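Local coordinates for putative exported protein (Bacteroides fragilis, PDB 4RAA) that is of unknown function but adopts a six-bladed beta-propeller fold and is probably exported across the cytoplasmic membrane, at residues V259-R264 with Y281-D286; S312-H317 with F357-K362; I227-F232 with S251-Y256. All blocks are in the same frame, centred on the assembly; numbering follows the deposited sequence.

Contact 1 (V259-R264 with Y281-D286); sequences VEETER and YDKNTD
Lys283 reaches across from the end of strand 275-282 to the end of strand 254-261, two strands of one four-stranded antiparallel propeller blade separated by strand 265-272. Its CB lies 3.4 Å from Arg264 O, the same oxygen that accepts Lys283 N at 3.2 Å. CG, anti to the carbonyl carbon (chi1 -64°), remains beside Arg264 O, and CD then passes 3.6 Å from Glu263 O. From CG onward the long lysine chain is fully extended. CE comes near both Glu261 OE2 and Thr262 O, and NZ is held by both: it donates to Thr262 O at 2.9 Å, almost in line with the C=O, and makes a salt bridge to the anti lone pair of Glu261 OE2, also at 2.9 Å. The Glu261 and Lys283 side chains cross at about a right angle. Asp282 shapes the departing chain through an Asx turn, its OD1 accepting Asn284 N at 3.1 Å. Glu261 is buried, and its carboxylate is also held by Tyr190 OH at OE1 and by His218 NE2 at OE2. With the ammonium, Tyr190 and His218 all on it, this carboxylate is probably kept as an anion, while Thr262 O takes up another ammonium proton.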
loop_
_atom_site.group_PDB
_atom_site.type_symbol
_atom_site.label_atom_id
_atom_site.label_comp_id
_atom_site.label_asym_id
_atom_site.label_seq_id
_atom_site.Cartn_x
_atom_site.Cartn_y
_atom_site.Cartn_z
ATOM N N VAL A 259 -15.011 -3.116 27.283
ATOM C CA VAL A 259 -14.328 -2.278 28.276
ATOM C C VAL A 259 -13.876 -0.961 27.642
ATOM O O VAL A 259 -13.346 -0.943 26.509
ATOM C CB VAL A 259 -13.061 -2.959 28.880
ATOM C CG1 VAL A 259 -12.413 -2.066 29.947
ATOM C CG2 VAL A 259 -13.387 -4.332 29.467
ATOM N N GLU A 260 -14.136 0.114 28.389
ATOM C CA GLU A 260 -13.666 1.454 28.025
ATOM C C GLU A 260 -12.950 1.991 29.261
ATOM O O GLU A 260 -13.456 1.924 30.382
ATOM C CB GLU A 260 -14.784 2.377 27.537
ATOM C CG GLU A 260 -14.299 3.784 27.159
ATOM C CD GLU A 260 -13.035 3.808 26.288
ATOM O OE1 GLU A 260 -12.873 2.944 25.389
ATOM O OE2 GLU A 260 -12.201 4.720 26.490
ATOM N N GLU A 261 -11.736 2.491 29.053
ATOM C CA GLU A 261 -10.906 2.987 30.149
ATOM C C GLU A 261 -10.498 4.444 29.914
ATOM O O GLU A 261 -10.339 4.865 28.768
ATOM C CB GLU A 261 -9.671 2.079 30.295
ATOM C CG GLU A 261 -8.991 2.181 31.661
ATOM C CD GLU A 261 -7.775 1.278 31.843
ATOM O OE1 GLU A 261 -7.591 0.265 31.131
ATOM O OE2 GLU A 261 -6.980 1.579 32.754
ATOM N N THR A 262 -10.391 5.205 31.008
ATOM C CA THR A 262 -9.912 6.603 31.003
ATOM C C THR A 262 -8.834 6.699 32.096
ATOM O O THR A 262 -8.443 5.671 32.650
ATOM C CB THR A 262 -11.052 7.634 31.246
ATOM O OG1 THR A 262 -11.533 7.544 32.591
ATOM C CG2 THR A 262 -12.207 7.431 30.273
ATOM N N GLU A 263 -8.346 7.909 32.384
ATOM C CA GLU A 263 -7.353 8.125 33.457
ATOM C C GLU A 263 -7.938 7.940 34.850
ATOM O O GLU A 263 -7.232 7.493 35.742
ATOM C CB GLU A 263 -6.730 9.536 33.385
ATOM C CG GLU A 263 -5.931 9.843 32.118
ATOM C CD GLU A 263 -4.675 8.985 31.933
ATOM O OE1 GLU A 263 -4.163 8.394 32.913
ATOM O OE2 GLU A 263 -4.180 8.914 30.785
ATOM N N ARG A 264 -9.217 8.276 35.019
ATOM C CA ARG A 264 -9.894 8.255 36.326
ATOM C C ARG A 264 -10.799 7.047 36.610
ATOM O O ARG A 264 -10.948 6.666 37.779
ATOM C CB ARG A 264 -10.708 9.553 36.516
ATOM C CG ARG A 264 -11.871 9.771 35.547
ATOM C CD ARG A 264 -12.699 10.987 35.924
ATOM N NE ARG A 264 -12.010 12.257 35.687
ATOM C CZ ARG A 264 -12.496 13.466 35.990
ATOM N NH1 ARG A 264 -13.696 13.617 36.567
ATOM N NH2 ARG A 264 -11.771 14.550 35.718
ATOM N N TYR A 281 -15.833 1.259 37.746
ATOM C CA TYR A 281 -14.697 1.157 38.675
ATOM C C TYR A 281 -14.053 2.539 38.825
ATOM O O TYR A 281 -13.683 3.142 37.818
ATOM C CB TYR A 281 -13.672 0.130 38.192
ATOM C CG TYR A 281 -12.407 0.074 39.034
ATOM C CD1 TYR A 281 -12.444 -0.355 40.363
ATOM C CD2 TYR A 281 -11.163 0.443 38.504
ATOM C CE1 TYR A 281 -11.283 -0.413 41.143
ATOM C CE2 TYR A 281 -10.007 0.398 39.278
ATOM C CZ TYR A 281 -10.075 -0.032 40.594
ATOM O OH TYR A 281 -8.927 -0.072 41.345
ATOM N N ASP A 282 -13.942 3.027 40.068
ATOM C CA ASP A 282 -13.314 4.324 40.379
ATOM C C ASP A 282 -11.900 4.009 40.813
ATOM O O ASP A 282 -11.690 3.498 41.923
ATOM C CB ASP A 282 -14.069 5.084 41.489
ATOM C CG ASP A 282 -13.441 6.456 41.824
ATOM O OD1 ASP A 282 -12.375 6.836 41.274
ATOM O OD2 ASP A 282 -14.047 7.173 42.650
ATOM N N LYS A 283 -10.942 4.347 39.947
ATOM C CA LYS A 283 -9.528 4.080 40.191
ATOM C C LYS A 283 -8.956 4.808 41.396
ATOM O O LYS A 283 -8.066 4.263 42.048
ATOM C CB LYS A 283 -8.678 4.445 38.982
ATOM C CG LYS A 283 -8.940 3.649 37.722
ATOM C CD LYS A 283 -7.974 4.141 36.665
ATOM C CE LYS A 283 -8.090 3.396 35.360
ATOM N NZ LYS A 283 -7.002 3.862 34.463
ATOM N N ASN A 284 -9.448 6.023 41.676
ATOM C CA ASN A 284 -8.959 6.829 42.808
ATOM C C ASN A 284 -9.310 6.226 44.172
ATOM O O ASN A 284 -8.422 6.092 45.040
ATOM C CB ASN A 284 -9.443 8.294 42.715
ATOM C CG ASN A 284 -8.859 9.048 41.514
ATOM O OD1 ASN A 284 -9.511 9.933 40.961
ATOM N ND2 ASN A 284 -7.637 8.709 41.109
ATOM N N THR A 285 -10.581 5.853 44.344
ATOM C CA THR A 285 -11.058 5.221 45.585
ATOM C C THR A 285 -10.882 3.685 45.638
ATOM O O THR A 285 -10.909 3.119 46.733
ATOM C CB THR A 285 -12.554 5.515 45.838
ATOM O OG1 THR A 285 -13.346 4.894 44.823
ATOM C CG2 THR A 285 -12.824 7.022 45.869
ATOM N N ASP A 286 -10.727 3.035 44.473
ATOM C CA ASP A 286 -10.627 1.562 44.326
ATOM C C ASP A 286 -11.978 0.899 44.690
ATOM O O ASP A 286 -12.029 -0.089 45.428
ATOM C CB ASP A 286 -9.437 0.979 45.127
ATOM C CG ASP A 286 -9.219 -0.511 44.887
ATOM O OD1 ASP A 286 -9.343 -0.978 43.744
ATOM O OD2 ASP A 286 -8.929 -1.226 45.861
#

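Contact 2 (S312-H317 with F357-K362); sequences SVDDYH and FVRIKK
His317 and Val358 form an antiparallel hydrogen-bonded pair, His317 N donating to Val358 O at 2.7 Å and Val358 N to His317 O at 3.0 Å. Just ahead of this pair a type I' turn from Val313 to Tyr316 leads into the strand, and Arg359 from strand 354-360 lies over one face of the Tyr316 ring. The guanidinium lies flat on that face, centres 4.0 Å apart and planes at 19°, while CD of Arg359 sits 3.7 Å from the Tyr316 ring centroid, almost on its normal. Arginine suits the place because its methylenes and its cationic end can both lie on an aromatic face; CG stands between the backbone N and the carbonyl carbon (chi1 62°), from where the chain runs extended to NE. A salt bridge from NE to Glu26 ties this stack to strand 25-31. That strand joins strands 354-360 and 316-321 in one antiparallel sheet, so chain segments from near both termini share a blade, as in the Velcro closure of beta-propellers. Phe357 turns its ring edge to Val313, CE2 lying 3.6 Å from Val313 CB, and Phe357 CB packs 3.8 Å from Tyr316 CD1. The ring edge of His317 faces Val358 O, and its NE2 is bonded to Asp265.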
loop_
_atom_site.group_PDB
_atom_site.type_symbol
_atom_site.label_atom_id
_atom_site.label_comp_id
_atom_site.label_asym_id
_atom_site.label_seq_id
_atom_site.Cartn_x
_atom_site.Cartn_y
_atom_site.Cartn_z
ATOM N N SER A 312 -13.692 7.555 24.158
ATOM C CA SER A 312 -14.043 8.571 25.156
ATOM C C SER A 312 -13.577 9.966 24.709
ATOM O O SER A 312 -12.813 10.094 23.745
ATOM C CB SER A 312 -13.470 8.197 26.524
ATOM O OG SER A 312 -12.106 7.840 26.439
ATOM N N VAL A 313 -14.066 11.001 25.397
ATOM C CA VAL A 313 -13.784 12.414 25.065
ATOM C C VAL A 313 -13.517 13.190 26.359
ATOM O O VAL A 313 -14.443 13.383 27.148
ATOM C CB VAL A 313 -14.997 13.041 24.316
ATOM C CG1 VAL A 313 -14.755 14.511 23.959
ATOM C CG2 VAL A 313 -15.350 12.233 23.064
ATOM N N ASP A 314 -12.267 13.617 26.584
ATOM C CA ASP A 314 -11.867 14.340 27.818
ATOM C C ASP A 314 -12.274 13.472 29.045
ATOM O O ASP A 314 -12.949 13.937 29.980
ATOM C CB ASP A 314 -12.487 15.766 27.813
ATOM C CG ASP A 314 -12.066 16.629 29.007
ATOM O OD1 ASP A 314 -10.945 16.453 29.542
ATOM O OD2 ASP A 314 -12.885 17.488 29.405
ATOM N N ASP A 315 -11.913 12.185 28.968
ATOM C CA ASP A 315 -12.253 11.164 29.967
ATOM C C ASP A 315 -13.777 10.915 30.202
ATOM O O ASP A 315 -14.142 10.308 31.214
ATOM C CB ASP A 315 -11.494 11.424 31.290
ATOM C CG ASP A 315 -9.957 11.356 31.136
ATOM O OD1 ASP A 315 -9.430 10.804 30.145
ATOM O OD2 ASP A 315 -9.259 11.834 32.060
ATOM N N TYR A 316 -14.647 11.350 29.277
ATOM C CA TYR A 316 -16.107 11.105 29.349
ATOM C C TYR A 316 -16.469 9.929 28.436
ATOM O O TYR A 316 -16.033 9.883 27.288
ATOM C CB TYR A 316 -16.966 12.317 28.920
ATOM C CG TYR A 316 -17.113 13.452 29.921
ATOM C CD1 TYR A 316 -18.150 13.446 30.872
ATOM C CD2 TYR A 316 -16.250 14.556 29.897
ATOM C CE1 TYR A 316 -18.303 14.492 31.780
ATOM C CE2 TYR A 316 -16.392 15.606 30.806
ATOM C CZ TYR A 316 -17.418 15.574 31.739
ATOM O OH TYR A 316 -17.546 16.611 32.628
ATOM N N HIS A 317 -17.278 9.001 28.955
ATOM C CA HIS A 317 -17.791 7.855 28.192
ATOM C C HIS A 317 -18.961 8.378 27.369
ATOM O O HIS A 317 -19.717 9.213 27.867
ATOM C CB HIS A 317 -18.237 6.734 29.126
ATOM C CG HIS A 317 -17.120 6.156 29.926
ATOM N ND1 HIS A 317 -16.617 4.896 29.696
ATOM C CD2 HIS A 317 -16.362 6.689 30.914
ATOM C CE1 HIS A 317 -15.616 4.668 30.528
ATOM N NE2 HIS A 317 -15.440 5.738 31.276
ATOM N N PHE A 357 -22.460 12.281 27.671
ATOM C CA PHE A 357 -21.084 12.261 28.148
ATOM C C PHE A 357 -21.204 12.016 29.647
ATOM O O PHE A 357 -21.850 12.811 30.344
ATOM C CB PHE A 357 -20.374 13.570 27.842
ATOM C CG PHE A 357 -20.085 13.759 26.384
ATOM C CD1 PHE A 357 -21.045 14.308 25.542
ATOM C CD2 PHE A 357 -18.859 13.380 25.839
ATOM C CE1 PHE A 357 -20.784 14.480 24.187
ATOM C CE2 PHE A 357 -18.598 13.560 24.486
ATOM C CZ PHE A 357 -19.559 14.106 23.659
ATOM N N VAL A 358 -20.607 10.918 30.127
ATOM C CA VAL A 358 -20.679 10.507 31.542
ATOM C C VAL A 358 -19.357 9.929 32.048
ATOM O O VAL A 358 -18.663 9.235 31.317
ATOM C CB VAL A 358 -21.837 9.486 31.753
ATOM C CG1 VAL A 358 -21.676 8.242 30.883
ATOM C CG2 VAL A 358 -21.987 9.094 33.218
ATOM N N ARG A 359 -19.020 10.229 33.299
ATOM C CA ARG A 359 -17.808 9.705 33.954
ATOM C C ARG A 359 -17.953 9.761 35.470
ATOM O O ARG A 359 -18.906 10.348 35.983
ATOM C CB ARG A 359 -16.560 10.488 33.523
ATOM C CG ARG A 359 -16.571 11.968 33.887
ATOM C CD ARG A 359 -15.346 12.720 33.380
ATOM N NE ARG A 359 -15.370 14.129 33.796
ATOM C CZ ARG A 359 -14.424 15.040 33.545
ATOM N NH1 ARG A 359 -13.321 14.732 32.851
ATOM N NH2 ARG A 359 -14.586 16.290 33.993
ATOM N N ILE A 360 -16.997 9.159 36.173
ATOM C CA ILE A 360 -16.970 9.198 37.633
ATOM C C ILE A 360 -16.516 10.604 37.997
ATOM O O ILE A 360 -15.506 11.084 37.462
ATOM C CB ILE A 360 -16.012 8.128 38.230
ATOM C CG1 ILE A 360 -16.517 6.704 37.931
ATOM C CG2 ILE A 360 -15.832 8.299 39.741
ATOM C CD1 ILE A 360 -17.760 6.267 38.693
ATOM N N LYS A 361 -17.278 11.270 38.865
ATOM C CA LYS A 361 -16.907 12.607 39.341
ATOM C C LYS A 361 -15.821 12.478 40.414
ATOM O O LYS A 361 -15.830 11.501 41.180
ATOM C CB LYS A 361 -18.122 13.381 39.890
ATOM C CG LYS A 361 -18.754 12.858 41.188
ATOM C CD LYS A 361 -20.007 13.630 41.604
ATOM C CE LYS A 361 -19.717 15.095 41.917
ATOM N NZ LYS A 361 -20.900 15.821 42.439
ATOM N N LYS A 362 -14.888 13.439 40.443
ATOM C CA LYS A 362 -13.851 13.515 41.496
ATOM C C LYS A 362 -14.326 14.489 42.573
ATOM O O LYS A 362 -15.483 14.938 42.589
ATOM C CB LYS A 362 -12.486 13.948 40.941
ATOM C CG LYS A 362 -11.879 12.949 39.972
ATOM C CD LYS A 362 -10.403 13.219 39.733
ATOM C CE LYS A 362 -9.864 12.324 38.627
ATOM N NZ LYS A 362 -8.397 12.473 38.481
ATOM O OXT LYS A 362 -13.563 14.846 43.466
#

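Contact 3 (I227-F232 with S251-Y256); sequences IPSLDF and SDYISY
The Tyr253 ring is flanked by two different groups: Pro228 CA lies over one face in a CH-pi contact, 3.6 Å from the ring centroid, and Phe232 CD2 stands at its edge. For Phe232 the same meeting is an edge-to-face aromatic pair, with Tyr253 CE2 above the phenylalanine face, 3.6 Å from Phe232 CD2 and offset toward the rim. The ring centroids are 5.0 Å apart and the planes 63° from parallel. This packing belongs to the helical excursion between propeller strands 213-222 and 254-261: Phe232 sits in the first turn of helix 230-237, and Tyr253 near the start of strand 254-261. The Phe232 and Tyr253 side chains slide past each other in opposite directions. Proline suits its place because its closed, apolar ring packs compactly beside the tyrosine, Pro228 CG lying 4.0 Å from Tyr253 CB. Phe232 CZ meets Ser251 CB at 3.8 Å, and Ser251 OG is bonded back to Leu248 O of helix 245-250. Ile254 CD1 lies 4.1 Å from Ile227 N, and both isoleucine side chains touch Leu204 of strand 203-210. At the start of helix 230-237 a small hydroxyl residue serves as N-cap: Ser229 OG, set between the backbone N and the carbonyl carbon (chi1 65°), accepts Phe232 N at 3.1 Å with an N-H...O angle of 160°.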
loop_
_atom_site.group_PDB
_atom_site.type_symbol
_atom_site.label_atom_id
_atom_site.label_comp_id
_atom_site.label_asym_id
_atom_site.label_seq_id
_atom_site.Cartn_x
_atom_site.Cartn_y
_atom_site.Cartn_z
ATOM N N ILE A 227 -16.675 -15.994 32.647
ATOM C CA ILE A 227 -16.529 -16.309 31.220
ATOM C C ILE A 227 -16.770 -17.815 30.993
ATOM O O ILE A 227 -16.541 -18.619 31.906
ATOM C CB ILE A 227 -15.113 -16.001 30.652
ATOM C CG1 ILE A 227 -14.008 -16.433 31.655
ATOM C CG2 ILE A 227 -15.011 -14.528 30.310
ATOM C CD1 ILE A 227 -12.666 -16.771 31.069
ATOM N N PRO A 228 -17.200 -18.207 29.777
ATOM C CA PRO A 228 -17.386 -19.637 29.471
ATOM C C PRO A 228 -16.080 -20.425 29.489
ATOM O O PRO A 228 -15.040 -19.867 29.134
ATOM C CB PRO A 228 -17.941 -19.617 28.043
ATOM C CG PRO A 228 -18.465 -18.249 27.875
ATOM C CD PRO A 228 -17.529 -17.376 28.610
ATOM N N SER A 229 -16.144 -21.698 29.885
ATOM C CA SER A 229 -14.961 -22.576 29.871
ATOM C C SER A 229 -14.629 -22.965 28.428
ATOM O O SER A 229 -15.446 -22.779 27.525
ATOM C CB SER A 229 -15.197 -23.850 30.702
ATOM O OG SER A 229 -16.214 -24.669 30.147
ATOM N N LEU A 230 -13.442 -23.516 28.215
ATOM C CA LEU A 230 -13.049 -23.987 26.878
ATOM C C LEU A 230 -13.922 -25.171 26.428
ATOM O O LEU A 230 -14.295 -25.244 25.258
ATOM C CB LEU A 230 -11.564 -24.364 26.849
ATOM C CG LEU A 230 -10.932 -24.782 25.513
ATOM C CD1 LEU A 230 -11.138 -23.708 24.456
ATOM C CD2 LEU A 230 -9.452 -25.082 25.701
ATOM N N ASP A 231 -14.257 -26.065 27.366
ATOM C CA ASP A 231 -15.116 -27.234 27.098
ATOM C C ASP A 231 -16.539 -26.856 26.710
ATOM O O ASP A 231 -17.114 -27.473 25.801
ATOM C CB ASP A 231 -15.150 -28.197 28.303
ATOM C CG ASP A 231 -13.812 -28.878 28.554
ATOM O OD1 ASP A 231 -12.825 -28.555 27.862
ATOM O OD2 ASP A 231 -13.739 -29.746 29.444
ATOM N N PHE A 232 -17.109 -25.873 27.409
ATOM C CA PHE A 232 -18.454 -25.374 27.086
ATOM C C PHE A 232 -18.516 -24.820 25.655
ATOM O O PHE A 232 -19.501 -25.066 24.949
ATOM C CB PHE A 232 -18.898 -24.297 28.075
ATOM C CG PHE A 232 -20.275 -23.760 27.801
ATOM C CD1 PHE A 232 -20.458 -22.671 26.936
ATOM C CD2 PHE A 232 -21.395 -24.355 28.384
ATOM C CE1 PHE A 232 -21.726 -22.179 26.670
ATOM C CE2 PHE A 232 -22.668 -23.861 28.134
ATOM C CZ PHE A 232 -22.835 -22.771 27.273
ATOM N N SER A 251 -27.027 -19.788 28.831
ATOM C CA SER A 251 -26.291 -20.118 30.061
ATOM C C SER A 251 -26.144 -18.948 31.027
ATOM O O SER A 251 -26.376 -17.789 30.674
ATOM C CB SER A 251 -24.891 -20.652 29.722
ATOM O OG SER A 251 -24.090 -19.647 29.122
ATOM N N ASP A 252 -25.730 -19.295 32.245
ATOM C CA ASP A 252 -25.441 -18.329 33.303
ATOM C C ASP A 252 -24.127 -17.571 33.067
ATOM O O ASP A 252 -23.902 -16.565 33.736
ATOM C CB ASP A 252 -25.385 -19.022 34.678
ATOM C CG ASP A 252 -26.743 -19.587 35.127
ATOM O OD1 ASP A 252 -27.779 -18.890 35.009
ATOM O OD2 ASP A 252 -26.766 -20.724 35.645
ATOM N N TYR A 253 -23.267 -18.048 32.150
ATOM C CA TYR A 253 -21.968 -17.400 31.808
ATOM C C TYR A 253 -22.107 -15.982 31.245
ATOM O O TYR A 253 -23.213 -15.547 30.914
ATOM C CB TYR A 253 -21.188 -18.228 30.766
ATOM C CG TYR A 253 -20.642 -19.565 31.222
ATOM C CD1 TYR A 253 -19.615 -19.641 32.183
ATOM C CD2 TYR A 253 -21.085 -20.758 30.638
ATOM C CE1 TYR A 253 -19.074 -20.872 32.575
ATOM C CE2 TYR A 253 -20.558 -21.987 31.026
ATOM C CZ TYR A 253 -19.556 -22.046 31.987
ATOM O OH TYR A 253 -19.054 -23.276 32.346
ATOM N N ILE A 254 -20.976 -15.280 31.138
ATOM C CA ILE A 254 -20.921 -13.936 30.552
ATOM C C ILE A 254 -20.972 -14.086 29.028
ATOM O O ILE A 254 -20.028 -14.584 28.409
ATOM C CB ILE A 254 -19.673 -13.128 30.981
ATOM C CG1 ILE A 254 -19.762 -12.803 32.478
ATOM C CG2 ILE A 254 -19.558 -11.825 30.181
ATOM C CD1 ILE A 254 -18.478 -12.291 33.105
ATOM N N SER A 255 -22.076 -13.617 28.451
ATOM C CA SER A 255 -22.351 -13.685 27.009
ATOM C C SER A 255 -21.435 -12.803 26.145
ATOM O O SER A 255 -20.918 -13.254 25.135
ATOM C CB SER A 255 -23.831 -13.325 26.758
ATOM O OG SER A 255 -24.058 -13.008 25.408
ATOM N N TYR A 256 -21.290 -11.547 26.559
ATOM C CA TYR A 256 -20.517 -10.498 25.876
ATOM C C TYR A 256 -19.969 -9.555 26.941
ATOM O O TYR A 256 -20.543 -9.476 28.022
ATOM C CB TYR A 256 -21.468 -9.724 24.942
ATOM C CG TYR A 256 -21.024 -8.353 24.397
ATOM C CD1 TYR A 256 -21.166 -7.174 25.153
ATOM C CD2 TYR A 256 -20.529 -8.222 23.092
ATOM C CE1 TYR A 256 -20.785 -5.931 24.639
ATOM C CE2 TYR A 256 -20.146 -6.981 22.570
ATOM C CZ TYR A 256 -20.282 -5.844 23.341
ATOM O OH TYR A 256 -19.902 -4.640 22.804
#

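Overall arrangement
Contacts 1 and 2 are neighbours, their centres about 10 Å apart. They touch directly through Glu260 with Ser312 and Arg264 with Ile360, so one blade meets the sheet that carries the C-terminal strand. Contact 3 uses the same strand as contact 1, 254-261, but at its beginning, about 26 Å away centre to centre. All three are partly buried; contact 2 has the most buried residues, and contact 3 lies farthest from the centre of the chain. The chemistry changes accordingly. Contact 1 is largely polar and ionic, contact 2 mixes a strand pairing with a cation-pi stack and apolar packing, and contact 3 rests on aromatic and proline packing where a helical connection meets the strand.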